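Local atomic coordinates of conserved uncharacterized protein (predicted phosphoesterase COG0622) (Streptococcus pneumoniae, PDB entry 3CK2), a protein that is of uncharacterised function but binds two manganese ions and is probably a metal-dependent phosphoesterase of the calcineurin-like superfamily. Residues A[35-40]-A[53-58]; A[68-73]-A[81-86]; A[92-97]-A[109-114]; A[96-101]-A[125-130]. One frame throughout, in Å; residues are numbered along the deposited sequence.

Contact 1 (A[35-40]-A[53-58])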
loop_
_atom_site.group_PDB
_atom_site.type_symbol
_atom_site.label_atom_id
_atom_site.label_comp_id
_atom_site.label_asym_id
_atom_site.label_seq_id
_atom_site.Cartn_x
_atom_site.Cartn_y
_atom_site.Cartn_z
ATOM N N ALA A 35 -6.147 -8.003 -5.115
ATOM C CA ALA A 35 -5.118 -7.152 -5.702
ATOM C C ALA A 35 -3.920 -7.119 -4.782
ATOM O O ALA A 35 -4.053 -7.295 -3.572
ATOM C CB ALA A 35 -5.656 -5.720 -5.945
ATOM N N VAL A 36 -2.739 -6.908 -5.389
ATOM C CA VAL A 36 -1.491 -6.741 -4.689
ATOM C C VAL A 36 -0.899 -5.418 -5.122
ATOM O O VAL A 36 -0.759 -5.176 -6.313
ATOM C CB VAL A 36 -0.511 -7.933 -4.930
ATOM C CG1 VAL A 36 0.831 -7.709 -4.171
ATOM C CG2 VAL A 36 -1.158 -9.245 -4.493
ATOM N N PHE A 37 -0.527 -4.574 -4.147
ATOM C CA PHE A 37 0.011 -3.216 -4.421
ATOM C C PHE A 37 1.424 -2.984 -3.899
ATOM O O PHE A 37 1.768 -3.409 -2.799
ATOM C CB PHE A 37 -0.881 -2.143 -3.776
ATOM C CG PHE A 37 -2.268 -2.166 -4.262
ATOM C CD1 PHE A 37 -2.642 -1.373 -5.322
ATOM C CD2 PHE A 37 -3.208 -3.005 -3.675
ATOM C CE1 PHE A 37 -3.922 -1.388 -5.794
ATOM C CE2 PHE A 37 -4.504 -3.036 -4.163
ATOM C CZ PHE A 37 -4.856 -2.216 -5.236
ATOM N N HIS A 38 2.211 -2.227 -4.647
ATOM C CA HIS A 38 3.533 -1.811 -4.183
ATOM C C HIS A 38 3.577 -0.311 -4.366
ATOM O O HIS A 38 3.315 0.161 -5.440
ATOM C CB HIS A 38 4.632 -2.528 -4.963
ATOM C CG HIS A 38 6.000 -2.329 -4.413
ATOM N ND1 HIS A 38 6.571 -1.084 -4.260
ATOM C CD2 HIS A 38 6.936 -3.223 -4.023
ATOM C CE1 HIS A 38 7.784 -1.225 -3.760
ATOM N NE2 HIS A 38 8.024 -2.515 -3.587
ATOM N N ASN A 39 3.868 0.441 -3.309
ATOM C CA ASN A 39 3.718 1.896 -3.336
ATOM C C ASN A 39 5.023 2.654 -3.646
ATOM O O ASN A 39 5.129 3.864 -3.431
ATOM C CB ASN A 39 3.098 2.377 -2.018
ATOM C CG ASN A 39 1.746 1.742 -1.729
ATOM O OD1 ASN A 39 1.074 1.250 -2.646
ATOM N ND2 ASN A 39 1.327 1.765 -0.436
ATOM N N GLY A 40 6.007 1.908 -4.147
ATOM C CA GLY A 40 7.212 2.462 -4.727
ATOM C C GLY A 40 8.472 2.353 -3.895
ATOM O O GLY A 40 8.501 1.818 -2.778
ATOM N N GLY A 53 0.867 -9.170 -11.895
ATOM C CA GLY A 53 -0.145 -9.296 -10.847
ATOM C C GLY A 53 -0.160 -8.162 -9.811
ATOM O O GLY A 53 -1.080 -8.105 -8.972
ATOM N N ILE A 54 0.825 -7.249 -9.882
ATOM C CA ILE A 54 1.011 -6.209 -8.867
ATOM C C ILE A 54 0.748 -4.813 -9.428
ATOM O O ILE A 54 1.187 -4.518 -10.528
ATOM C CB ILE A 54 2.457 -6.238 -8.261
ATOM C CG1 ILE A 54 2.755 -7.602 -7.622
ATOM C CG2 ILE A 54 2.634 -5.095 -7.244
ATOM C CD1 ILE A 54 4.177 -7.719 -7.123
ATOM N N ARG A 55 0.053 -3.961 -8.660
ATOM C CA ARG A 55 -0.113 -2.553 -9.028
ATOM C C ARG A 55 0.957 -1.712 -8.370
ATOM O O ARG A 55 0.973 -1.599 -7.150
ATOM C CB ARG A 55 -1.492 -2.020 -8.625
ATOM C CG ARG A 55 -2.656 -2.799 -9.181
ATOM C CD ARG A 55 -2.863 -2.461 -10.634
ATOM N NE ARG A 55 -3.715 -1.290 -10.829
ATOM C CZ ARG A 55 -3.922 -0.697 -12.002
ATOM N NH1 ARG A 55 -3.319 -1.129 -13.099
ATOM N NH2 ARG A 55 -4.731 0.349 -12.068
ATOM N N VAL A 56 1.830 -1.100 -9.169
ATOM C CA VAL A 56 3.043 -0.407 -8.631
ATOM C C VAL A 56 3.155 1.039 -9.120
ATOM O O VAL A 56 2.876 1.364 -10.273
ATOM C CB VAL A 56 4.370 -1.243 -8.921
ATOM C CG1 VAL A 56 4.545 -1.531 -10.412
ATOM C CG2 VAL A 56 5.636 -0.595 -8.296
ATOM N N VAL A 57 3.537 1.915 -8.207
ATOM C CA VAL A 57 3.715 3.364 -8.524
ATOM C C VAL A 57 5.192 3.780 -8.322
ATOM O O VAL A 57 6.002 3.029 -7.755
ATOM C CB VAL A 57 2.731 4.272 -7.720
ATOM C CG1 VAL A 57 1.321 4.065 -8.256
ATOM C CG2 VAL A 57 2.853 3.991 -6.202
ATOM N N LYS A 58 5.532 4.961 -8.834
ATOM C CA LYS A 58 6.888 5.448 -8.771
ATOM C C LYS A 58 7.243 6.119 -7.438
ATOM O O LYS A 58 6.555 7.038 -7.008
ATOM C CB LYS A 58 7.137 6.456 -9.882
ATOM C CG LYS A 58 8.636 6.844 -10.063
ATOM C CD LYS A 58 8.727 8.226 -10.782
ATOM C CE LYS A 58 10.193 8.683 -11.031
ATOM N NZ LYS A 58 10.973 8.845 -9.804
HETATM O O HOH W 1 -3.128 -6.165 -8.228
#
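Val36, Phe37 and His38 lie beside Ile54, Arg55 and Val56 in parallel register, and the firmest part of the pairing is at its middle. Arg55 N donates to Val36 O over 2.8 Å, and its own carbonyl O receives His38 N at 2.9 Å, so Arg55 is gripped through both its amide and its carbonyl. On one face of the sheet the Phe37 ring runs side by side with the base of Arg55, CD1 lying 3.6 Å from Arg55 CB. The arginine chain then bends at chi2 and chi3, and the guanidinium leaves for Thr73, its plane 69° from that of the ring. On the other face His38 CB touches two methyl groups, Ile54 CG2 and Val56 CG2, each at 4.0 Å. The His38 ring, with CG anti to the backbone N (chi1 -171°), takes Gly40 N in its plane at ND1, 3.0 Å away, while NE2 bonds to Ser15.

Toward exposed Gly53 the pairing is looser: a water bridges the strands, accepting from Val36 N and donating to Gly53 O at 2.9 Å. At the other end Val57 N reaches His38 O over a longer 3.3 Å. Strand 54-56 is the edge of a mixed sheet, 35-38 runs parallel to both it and 7-12, and the loop after 35-38 leads to the metal ligand Asp41, as in calcineurin-like phosphoesterases.

Contact 2 (A[68-73]-A[81-86])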
loop_
_atom_site.group_PDB
_atom_site.type_symbol
_atom_site.label_atom_id
_atom_site.label_comp_id
_atom_site.label_asym_id
_atom_site.label_seq_id
_atom_site.Cartn_x
_atom_site.Cartn_y
_atom_site.Cartn_z
ATOM N N PRO A 68 4.051 4.722 -13.116
ATOM C CA PRO A 68 3.167 5.881 -12.975
ATOM C C PRO A 68 3.337 6.559 -11.605
ATOM O O PRO A 68 3.606 5.900 -10.599
ATOM C CB PRO A 68 1.760 5.266 -13.120
ATOM C CG PRO A 68 1.915 3.919 -12.512
ATOM C CD PRO A 68 3.321 3.457 -12.928
ATOM N N GLU A 69 3.172 7.873 -11.581
ATOM C CA GLU A 69 3.115 8.629 -10.331
ATOM C C GLU A 69 1.905 8.314 -9.451
ATOM O O GLU A 69 2.020 8.263 -8.237
ATOM C CB GLU A 69 3.107 10.108 -10.618
ATOM C CG GLU A 69 4.472 10.591 -11.065
ATOM C CD GLU A 69 4.489 12.061 -11.477
ATOM O OE1 GLU A 69 3.464 12.785 -11.338
ATOM O OE2 GLU A 69 5.558 12.478 -11.926
ATOM N N ARG A 70 0.757 8.134 -10.085
ATOM C CA ARG A 70 -0.489 7.797 -9.416
ATOM C C ARG A 70 -1.117 6.661 -10.156
ATOM O O ARG A 70 -0.959 6.519 -11.362
ATOM C CB ARG A 70 -1.477 8.967 -9.454
ATOM C CG ARG A 70 -0.931 10.320 -9.030
ATOM C CD ARG A 70 -1.952 11.428 -9.296
ATOM N NE ARG A 70 -1.404 12.730 -8.921
ATOM C CZ ARG A 70 -2.095 13.884 -8.849
ATOM N NH1 ARG A 70 -3.403 13.950 -9.107
ATOM N NH2 ARG A 70 -1.469 15.004 -8.496
ATOM N N LEU A 71 -1.884 5.869 -9.435
ATOM C CA LEU A 71 -2.635 4.763 -10.048
ATOM C C LEU A 71 -3.977 4.664 -9.345
ATOM O O LEU A 71 -4.050 4.690 -8.100
ATOM C CB LEU A 71 -1.835 3.462 -9.933
ATOM C CG LEU A 71 -1.940 2.338 -10.944
ATOM C CD1 LEU A 71 -1.832 2.822 -12.395
ATOM C CD2 LEU A 71 -0.846 1.261 -10.584
ATOM N N VAL A 72 -5.031 4.592 -10.161
ATOM C CA VAL A 72 -6.395 4.335 -9.697
ATOM C C VAL A 72 -6.772 2.898 -10.043
ATOM O O VAL A 72 -6.675 2.483 -11.187
ATOM C CB VAL A 72 -7.424 5.345 -10.354
ATOM C CG1 VAL A 72 -8.846 5.034 -9.912
ATOM C CG2 VAL A 72 -7.049 6.785 -10.000
ATOM N N THR A 73 -7.196 2.158 -9.046
ATOM C CA THR A 73 -7.592 0.786 -9.200
ATOM C C THR A 73 -9.011 0.644 -8.663
ATOM O O THR A 73 -9.266 0.855 -7.513
ATOM C CB THR A 73 -6.645 -0.152 -8.477
ATOM O OG1 THR A 73 -5.335 0.015 -8.982
ATOM C CG2 THR A 73 -7.012 -1.533 -8.723
ATOM N N ILE A 81 -6.908 4.528 -4.596
ATOM C CA ILE A 81 -5.927 5.404 -5.210
ATOM C C ILE A 81 -4.602 5.129 -4.495
ATOM O O ILE A 81 -4.579 4.664 -3.369
ATOM C CB ILE A 81 -6.363 6.912 -5.239
ATOM C CG1 ILE A 81 -6.299 7.583 -3.858
ATOM C CG2 ILE A 81 -7.796 7.056 -5.826
ATOM C CD1 ILE A 81 -6.644 9.100 -3.904
ATOM N N GLN A 82 -3.515 5.402 -5.194
ATOM C CA GLN A 82 -2.206 4.924 -4.843
ATOM C C GLN A 82 -1.153 5.885 -5.368
ATOM O O GLN A 82 -1.152 6.252 -6.549
ATOM C CB GLN A 82 -2.015 3.571 -5.506
ATOM C CG GLN A 82 -0.798 2.834 -5.120
ATOM C CD GLN A 82 -0.576 1.594 -5.945
ATOM O OE1 GLN A 82 -1.281 1.345 -6.945
ATOM N NE2 GLN A 82 0.430 0.818 -5.557
ATOM N N THR A 83 -0.242 6.266 -4.492
ATOM C CA THR A 83 0.870 7.143 -4.863
ATOM C C THR A 83 1.994 6.879 -3.890
ATOM O O THR A 83 1.757 6.307 -2.829
ATOM C CB THR A 83 0.425 8.656 -4.882
ATOM O OG1 THR A 83 1.378 9.428 -5.599
ATOM C CG2 THR A 83 0.258 9.243 -3.490
ATOM N N HIS A 84 3.225 7.254 -4.238
ATOM C CA HIS A 84 4.323 7.132 -3.268
ATOM C C HIS A 84 4.167 8.110 -2.115
ATOM O O HIS A 84 4.149 7.713 -0.967
ATOM C CB HIS A 84 5.678 7.274 -3.935
ATOM C CG HIS A 84 6.837 6.909 -3.057
ATOM N ND1 HIS A 84 7.037 5.627 -2.587
ATOM C CD2 HIS A 84 7.885 7.647 -2.601
ATOM C CE1 HIS A 84 8.165 5.588 -1.889
ATOM N NE2 HIS A 84 8.698 6.797 -1.879
ATOM N N GLY A 85 4.035 9.387 -2.420
ATOM C CA GLY A 85 3.750 10.425 -1.394
ATOM C C GLY A 85 4.627 11.657 -1.496
ATOM O O GLY A 85 4.223 12.720 -1.096
ATOM N N HIS A 86 5.811 11.502 -2.074
ATOM C CA HIS A 86 6.774 12.586 -2.214
ATOM C C HIS A 86 6.280 13.756 -3.055
ATOM O O HIS A 86 6.663 14.925 -2.808
ATOM C CB HIS A 86 8.119 12.049 -2.774
ATOM C CG HIS A 86 8.044 11.491 -4.161
ATOM N ND1 HIS A 86 7.311 10.369 -4.465
ATOM C CD2 HIS A 86 8.677 11.845 -5.309
ATOM C CE1 HIS A 86 7.450 10.088 -5.751
ATOM N NE2 HIS A 86 8.288 10.955 -6.284
HETATM O O HOH W 2 4.293 8.282 -6.761
HETATM O O HOH W 3 -4.053 1.767 -7.536
#
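With OG1 anti to its backbone N (chi1 -163°), Thr83 meets the carbonyl of Glu69, and with CG likewise anti (chi1 -172°) Gln82 starts an extended chain that runs beside Leu71. The threonine hydroxyl donates to Glu69 O over 3.0 Å, approaching 29° out of the carbonyl plane. The same oxygen accepts a second bond from a water, which in turn accepts from His84 N at 2.9 Å. Gln82 and Leu71 point the same way, and the amide oxygen OE1 of Gln82 rests 3.7 Å from Leu71 CD2. A second water donates to that OE1 and lies 2.6 Å from Thr73 OG1, while Gln82 NE2 bonds to Arg55 O and Asn39 OD1.

Between the backbones, Leu71 N donates to Gln82 O at 3.0 Å in an antiparallel hydrogen-bonded pair. On the opposite face from Leu71 and Gln82, Val72 CG2 and Ile81 CG2 meet at 4.2 Å. These strands form the beta hairpin 70-75/78-83, whose inner strand passes into His84, a manganese ligand through NE2. His84 ND1 is held by Asn39 O, a second-shell contact.

Glu69 O thus joins the two segments, directly through Thr83 and by way of water to His84 N. Polar bonds and a water tie down the backbone next to the metal ligand His84, which is consistent with a steadied ligand position.

Contact 3 (A[92-97]-A[109-114])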
loop_
_atom_site.group_PDB
_atom_site.type_symbol
_atom_site.label_atom_id
_atom_site.label_comp_id
_atom_site.label_asym_id
_atom_site.label_seq_id
_atom_site.Cartn_x
_atom_site.Cartn_y
_atom_site.Cartn_z
ATOM N N PHE A 92 5.638 17.168 4.938
ATOM C CA PHE A 92 5.120 18.439 5.416
ATOM C C PHE A 92 3.797 18.165 6.165
ATOM O O PHE A 92 3.747 18.279 7.371
ATOM C CB PHE A 92 4.976 19.424 4.247
ATOM C CG PHE A 92 4.389 20.760 4.619
ATOM C CD1 PHE A 92 4.761 21.416 5.790
ATOM C CD2 PHE A 92 3.490 21.382 3.764
ATOM C CE1 PHE A 92 4.229 22.659 6.115
ATOM C CE2 PHE A 92 2.956 22.624 4.080
ATOM C CZ PHE A 92 3.331 23.267 5.268
ATOM N N ASN A 93 2.751 17.787 5.442
ATOM C CA ASN A 93 1.500 17.327 6.034
ATOM C C ASN A 93 0.698 16.550 4.999
ATOM O O ASN A 93 1.152 16.364 3.882
ATOM C CB ASN A 93 0.690 18.507 6.601
ATOM C CG ASN A 93 0.403 19.573 5.570
ATOM O OD1 ASN A 93 0.097 19.282 4.405
ATOM N ND2 ASN A 93 0.494 20.825 5.996
ATOM N N PHE A 94 -0.499 16.106 5.361
ATOM C CA PHE A 94 -1.291 15.260 4.495
ATOM C C PHE A 94 -2.424 16.021 3.803
ATOM O O PHE A 94 -3.289 15.397 3.207
ATOM C CB PHE A 94 -1.853 14.068 5.277
ATOM C CG PHE A 94 -0.802 13.081 5.735
ATOM C CD1 PHE A 94 -0.311 12.129 4.880
ATOM C CD2 PHE A 94 -0.332 13.100 7.040
ATOM C CE1 PHE A 94 0.647 11.232 5.283
ATOM C CE2 PHE A 94 0.626 12.176 7.474
ATOM C CZ PHE A 94 1.118 11.242 6.578
ATOM N N GLN A 95 -2.410 17.353 3.844
ATOM C CA GLN A 95 -3.480 18.147 3.250
ATOM C C GLN A 95 -3.584 17.991 1.722
ATOM O O GLN A 95 -4.685 17.929 1.178
ATOM C CB GLN A 95 -3.307 19.625 3.618
ATOM C CG GLN A 95 -3.520 19.895 5.103
ATOM C CD GLN A 95 -3.606 21.366 5.439
ATOM O OE1 GLN A 95 -2.758 22.164 5.016
ATOM N NE2 GLN A 95 -4.625 21.740 6.218
ATOM N N LYS A 96 -2.445 17.937 1.033
ATOM C CA LYS A 96 -2.446 17.729 -0.405
ATOM C C LYS A 96 -2.900 16.300 -0.753
ATOM O O LYS A 96 -3.715 16.108 -1.631
ATOM C CB LYS A 96 -1.061 18.038 -1.001
ATOM C CG LYS A 96 -0.696 19.524 -1.018
ATOM C CD LYS A 96 0.632 19.756 -1.694
ATOM C CE LYS A 96 1.252 21.113 -1.333
ATOM N NZ LYS A 96 2.382 21.037 -0.303
ATOM N N LEU A 97 -2.378 15.304 -0.055
ATOM C CA LEU A 97 -2.833 13.922 -0.273
ATOM C C LEU A 97 -4.351 13.748 -0.013
ATOM O O LEU A 97 -5.053 13.118 -0.795
ATOM C CB LEU A 97 -2.049 12.959 0.603
ATOM C CG LEU A 97 -2.228 11.463 0.316
ATOM C CD1 LEU A 97 -1.633 11.114 -1.075
ATOM C CD2 LEU A 97 -1.623 10.632 1.434
ATOM N N CYS A 109 -6.817 5.135 0.122
ATOM C CA CYS A 109 -5.683 5.887 -0.397
ATOM C C CYS A 109 -4.384 5.245 0.126
ATOM O O CYS A 109 -4.128 5.201 1.306
ATOM C CB CYS A 109 -5.794 7.340 0.043
ATOM S SG CYS A 109 -4.401 8.388 -0.496
ATOM N N LEU A 110 -3.602 4.704 -0.789
ATOM C CA LEU A 110 -2.406 3.950 -0.477
ATOM C C LEU A 110 -1.205 4.820 -0.767
ATOM O O LEU A 110 -1.131 5.425 -1.819
ATOM C CB LEU A 110 -2.336 2.697 -1.358
ATOM C CG LEU A 110 -3.428 1.647 -1.159
ATOM C CD1 LEU A 110 -3.210 0.474 -2.156
ATOM C CD2 LEU A 110 -3.469 1.149 0.322
ATOM N N TYR A 111 -0.273 4.876 0.182
ATOM C CA TYR A 111 0.950 5.672 0.038
ATOM C C TYR A 111 2.185 4.924 0.671
ATOM O O TYR A 111 2.034 3.903 1.352
ATOM C CB TYR A 111 0.723 7.129 0.564
ATOM C CG TYR A 111 0.593 7.273 2.049
ATOM C CD1 TYR A 111 1.659 7.705 2.815
ATOM C CD2 TYR A 111 -0.599 7.005 2.698
ATOM C CE1 TYR A 111 1.557 7.826 4.206
ATOM C CE2 TYR A 111 -0.703 7.106 4.115
ATOM C CZ TYR A 111 0.382 7.516 4.849
ATOM O OH TYR A 111 0.297 7.643 6.230
ATOM N N GLY A 112 3.392 5.410 0.350
ATOM C CA GLY A 112 4.628 4.908 0.899
ATOM C C GLY A 112 5.469 6.073 1.426
ATOM O O GLY A 112 4.979 6.917 2.176
ATOM N N HIS A 113 6.753 6.066 1.073
ATOM C CA HIS A 113 7.686 7.172 1.258
ATOM C C HIS A 113 8.213 7.294 2.696
ATOM O O HIS A 113 9.437 7.409 2.879
ATOM C CB HIS A 113 7.114 8.489 0.710
ATOM C CG HIS A 113 8.113 9.604 0.632
ATOM N ND1 HIS A 113 9.321 9.485 -0.018
ATOM C CD2 HIS A 113 8.079 10.863 1.126
ATOM C CE1 HIS A 113 9.998 10.615 0.095
ATOM N NE2 HIS A 113 9.264 11.467 0.787
ATOM N N LEU A 114 7.315 7.242 3.693
ATOM C CA LEU A 114 7.673 7.461 5.129
ATOM C C LEU A 114 8.348 6.281 5.857
ATOM O O LEU A 114 9.033 6.480 6.858
ATOM C CB LEU A 114 6.449 7.914 5.904
ATOM C CG LEU A 114 5.738 9.174 5.336
ATOM C CD1 LEU A 114 4.535 9.475 6.182
ATOM C CD2 LEU A 114 6.641 10.441 5.232
#
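Leu97, in the first turn of helix 95-103, faces Cys109 on strand 108-110 with CA atoms 8.5 Å apart, while Phe94 at the helix N-cap position looks onto the loop that follows the strand. The helix is the connection of a beta-alpha-beta unit, strand 78-83, helix 95-103, strand 108-110, and this contact seats its N-terminal end on the sheet. Phe94 and Tyr111 form an offset edge-to-face pair: the edge of Phe94 is turned to the face of Tyr111, with centroids 5.5 Å apart and planes at 65°. Phe94 CE1 comes to 3.7 Å from Tyr111 CE1. Leu97 CD2 lies over one face of the tyrosine ring, 4.0 Å from Tyr111 CD2. On the strand itself, Cys109 SG nestles against the isobutyl group of Leu97, 3.9 Å from Leu97 CG.

Ahead of the helix, Asn93 OD1 accepts from Gln95 N in an Asx turn, the donor standing above the carbonyl plane. Past Tyr111 the loop carries His113, whose ND1 binds manganese. The next residue brings the loop back to Phe94: Leu114 meets it tip to tip, its CD1 3.9 Å from Phe94 CZ and in the plane of the Tyr111 ring, at that ring's edge.

Contact 4 (A[96-101]-A[125-130])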
loop_
_atom_site.group_PDB
_atom_site.type_symbol
_atom_site.label_atom_id
_atom_site.label_comp_id
_atom_site.label_asym_id
_atom_site.label_seq_id
_atom_site.Cartn_x
_atom_site.Cartn_y
_atom_site.Cartn_z
ATOM N N LYS A 96 -2.445 17.937 1.033
ATOM C CA LYS A 96 -2.446 17.729 -0.405
ATOM C C LYS A 96 -2.900 16.300 -0.753
ATOM O O LYS A 96 -3.715 16.108 -1.631
ATOM C CB LYS A 96 -1.061 18.038 -1.001
ATOM C CG LYS A 96 -0.696 19.524 -1.018
ATOM C CD LYS A 96 0.632 19.756 -1.694
ATOM C CE LYS A 96 1.252 21.113 -1.333
ATOM N NZ LYS A 96 2.382 21.037 -0.303
ATOM N N LEU A 97 -2.378 15.304 -0.055
ATOM C CA LEU A 97 -2.833 13.922 -0.273
ATOM C C LEU A 97 -4.351 13.748 -0.013
ATOM O O LEU A 97 -5.053 13.118 -0.795
ATOM C CB LEU A 97 -2.049 12.959 0.603
ATOM C CG LEU A 97 -2.228 11.463 0.316
ATOM C CD1 LEU A 97 -1.633 11.114 -1.075
ATOM C CD2 LEU A 97 -1.623 10.632 1.434
ATOM N N ASP A 98 -4.844 14.328 1.072
ATOM C CA ASP A 98 -6.260 14.259 1.416
ATOM C C ASP A 98 -7.128 15.051 0.416
ATOM O O ASP A 98 -8.238 14.645 0.113
ATOM C CB ASP A 98 -6.462 14.777 2.845
ATOM C CG ASP A 98 -7.874 14.592 3.354
ATOM O OD1 ASP A 98 -8.353 13.457 3.504
ATOM O OD2 ASP A 98 -8.518 15.597 3.645
ATOM N N TYR A 99 -6.651 16.179 -0.094
ATOM C CA TYR A 99 -7.426 16.905 -1.099
ATOM C C TYR A 99 -7.665 16.039 -2.356
ATOM O O TYR A 99 -8.774 15.973 -2.889
ATOM C CB TYR A 99 -6.716 18.203 -1.459
ATOM C CG TYR A 99 -7.455 19.065 -2.474
ATOM C CD1 TYR A 99 -8.523 19.870 -2.092
ATOM C CD2 TYR A 99 -7.061 19.082 -3.815
ATOM C CE1 TYR A 99 -9.196 20.669 -3.026
ATOM C CE2 TYR A 99 -7.719 19.862 -4.742
ATOM C CZ TYR A 99 -8.781 20.655 -4.346
ATOM O OH TYR A 99 -9.405 21.419 -5.284
ATOM N N TRP A 100 -6.605 15.353 -2.786
ATOM C CA TRP A 100 -6.631 14.481 -3.956
ATOM C C TRP A 100 -7.571 13.333 -3.709
ATOM O O TRP A 100 -8.341 12.996 -4.582
ATOM C CB TRP A 100 -5.212 13.961 -4.277
ATOM C CG TRP A 100 -5.151 12.919 -5.363
ATOM C CD1 TRP A 100 -5.719 13.009 -6.601
ATOM C CD2 TRP A 100 -4.472 11.648 -5.329
ATOM N NE1 TRP A 100 -5.455 11.876 -7.334
ATOM C CE2 TRP A 100 -4.689 11.024 -6.581
ATOM C CE3 TRP A 100 -3.721 10.970 -4.363
ATOM C CZ2 TRP A 100 -4.170 9.759 -6.896
ATOM C CZ3 TRP A 100 -3.206 9.713 -4.680
ATOM C CH2 TRP A 100 -3.427 9.128 -5.937
ATOM N N ALA A 101 -7.504 12.731 -2.520
ATOM C CA ALA A 101 -8.337 11.578 -2.171
ATOM C C ALA A 101 -9.819 11.941 -2.149
ATOM O O ALA A 101 -10.689 11.113 -2.453
ATOM C CB ALA A 101 -7.904 10.976 -0.808
ATOM N N ILE A 125 -12.482 7.946 4.285
ATOM C CA ILE A 125 -11.362 7.414 3.523
ATOM C C ILE A 125 -10.303 6.794 4.427
ATOM O O ILE A 125 -9.759 7.451 5.329
ATOM C CB ILE A 125 -10.704 8.506 2.614
ATOM C CG1 ILE A 125 -11.783 9.285 1.835
ATOM C CG2 ILE A 125 -9.682 7.846 1.662
ATOM C CD1 ILE A 125 -11.293 10.487 1.032
ATOM N N LEU A 126 -10.020 5.520 4.168
ATOM C CA LEU A 126 -8.876 4.836 4.767
ATOM C C LEU A 126 -7.580 5.256 4.068
ATOM O O LEU A 126 -7.444 5.083 2.834
ATOM C CB LEU A 126 -9.031 3.324 4.640
ATOM C CG LEU A 126 -7.861 2.452 5.099
ATOM C CD1 LEU A 126 -7.621 2.589 6.601
ATOM C CD2 LEU A 126 -8.089 1.008 4.688
ATOM N N PHE A 127 -6.654 5.822 4.862
ATOM C CA PHE A 127 -5.284 6.103 4.442
ATOM C C PHE A 127 -4.345 5.076 5.081
ATOM O O PHE A 127 -4.365 4.866 6.293
ATOM C CB PHE A 127 -4.842 7.519 4.845
ATOM C CG PHE A 127 -5.616 8.624 4.149
ATOM C CD1 PHE A 127 -5.086 9.277 3.034
ATOM C CD2 PHE A 127 -6.858 9.009 4.611
ATOM C CE1 PHE A 127 -5.801 10.285 2.400
ATOM C CE2 PHE A 127 -7.571 10.019 3.976
ATOM C CZ PHE A 127 -7.042 10.637 2.858
ATOM N N LEU A 128 -3.512 4.458 4.253
ATOM C CA LEU A 128 -2.651 3.367 4.680
ATOM C C LEU A 128 -1.266 3.494 4.079
ATOM O O LEU A 128 -1.113 3.604 2.852
ATOM C CB LEU A 128 -3.248 2.004 4.275
ATOM C CG LEU A 128 -2.438 0.724 4.540
ATOM C CD1 LEU A 128 -2.389 0.412 6.050
ATOM C CD2 LEU A 128 -3.096 -0.402 3.803
ATOM N N ASN A 129 -0.275 3.461 4.971
ATOM C CA ASN A 129 1.105 3.198 4.617
ATOM C C ASN A 129 1.381 1.815 5.169
ATOM O O ASN A 129 1.211 1.571 6.386
ATOM C CB ASN A 129 2.036 4.257 5.226
ATOM C CG ASN A 129 3.473 4.151 4.701
ATOM O OD1 ASN A 129 4.013 3.061 4.556
ATOM N ND2 ASN A 129 4.093 5.292 4.428
ATOM N N PRO A 130 1.795 0.887 4.298
ATOM C CA PRO A 130 2.024 -0.463 4.816
ATOM C C PRO A 130 3.284 -0.609 5.694
ATOM O O PRO A 130 3.516 -1.681 6.184
ATOM C CB PRO A 130 2.170 -1.290 3.527
ATOM C CG PRO A 130 2.802 -0.332 2.565
ATOM C CD PRO A 130 2.106 0.977 2.852
#
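Phe127 carries most of the apolar contact, with Leu97 and Ala101 of the helix against its ring. Its CG is anti to the carbonyl carbon (chi1 -65°), and the outer ring atom CZ lies 3.8 Å from Ala101 CB. Leu97 and Phe127 run alongside one another head to tail, touching where Leu97 CD2 comes to 4.0 Å from Phe127 CD1. Ile125, two residues earlier on the same side of its strand, sends CD1 against the last turn of the segment: the methyl lies 3.9 Å from Ala101 CB and 3.6 Å from Ala101 O.

In the layered alpha/beta sandwich of the calcineurin-like phosphoesterases, helix 95-103 lies across one face of the five-stranded mixed sheet; the axis of 96-101 passes 10.6 Å from that of strand 125-130, the two directions being 137° apart. Phe127 and Ile125 face the helix, whereas Leu126 and Leu128 are directed to the second sheet, against residues of strands 145-150 and 154-160.

The polar component is a single carboxylate against the ring. Asp98 crosses Phe127 at about a right angle, the carboxylate plane turned 47° from the ring plane, and its OD1 approaches Phe127 CZ to 3.2 Å. That oxygen is buried by the contact and has no hydrogen-bonding partner in the model.

Contacts 2, 3 and 4 all belong to the five-stranded sheet, and contact 1 to the six-stranded one. Contacts 3 and 4 are nearest, with centres about 6 Å apart, because both use helix 95-103 and share Leu97; Cys109 N meets Leu126 O at 2.8 Å between their strands. Contact 2 joins the same helix where Thr83 CG2 lies 3.6 Å from Leu97 CD1. Asn39 ties contact 1 to both contact 2 and contact 3: its O lies 2.7 Å from His84 ND1 and its ND2 2.9 Å from Tyr111 O. His84 and His113, one from each of contacts 2 and 3, bind the same manganese with Asp41 and Asn60, whereas the side chain of Leu97 lies about 13 Å from a manganese ion.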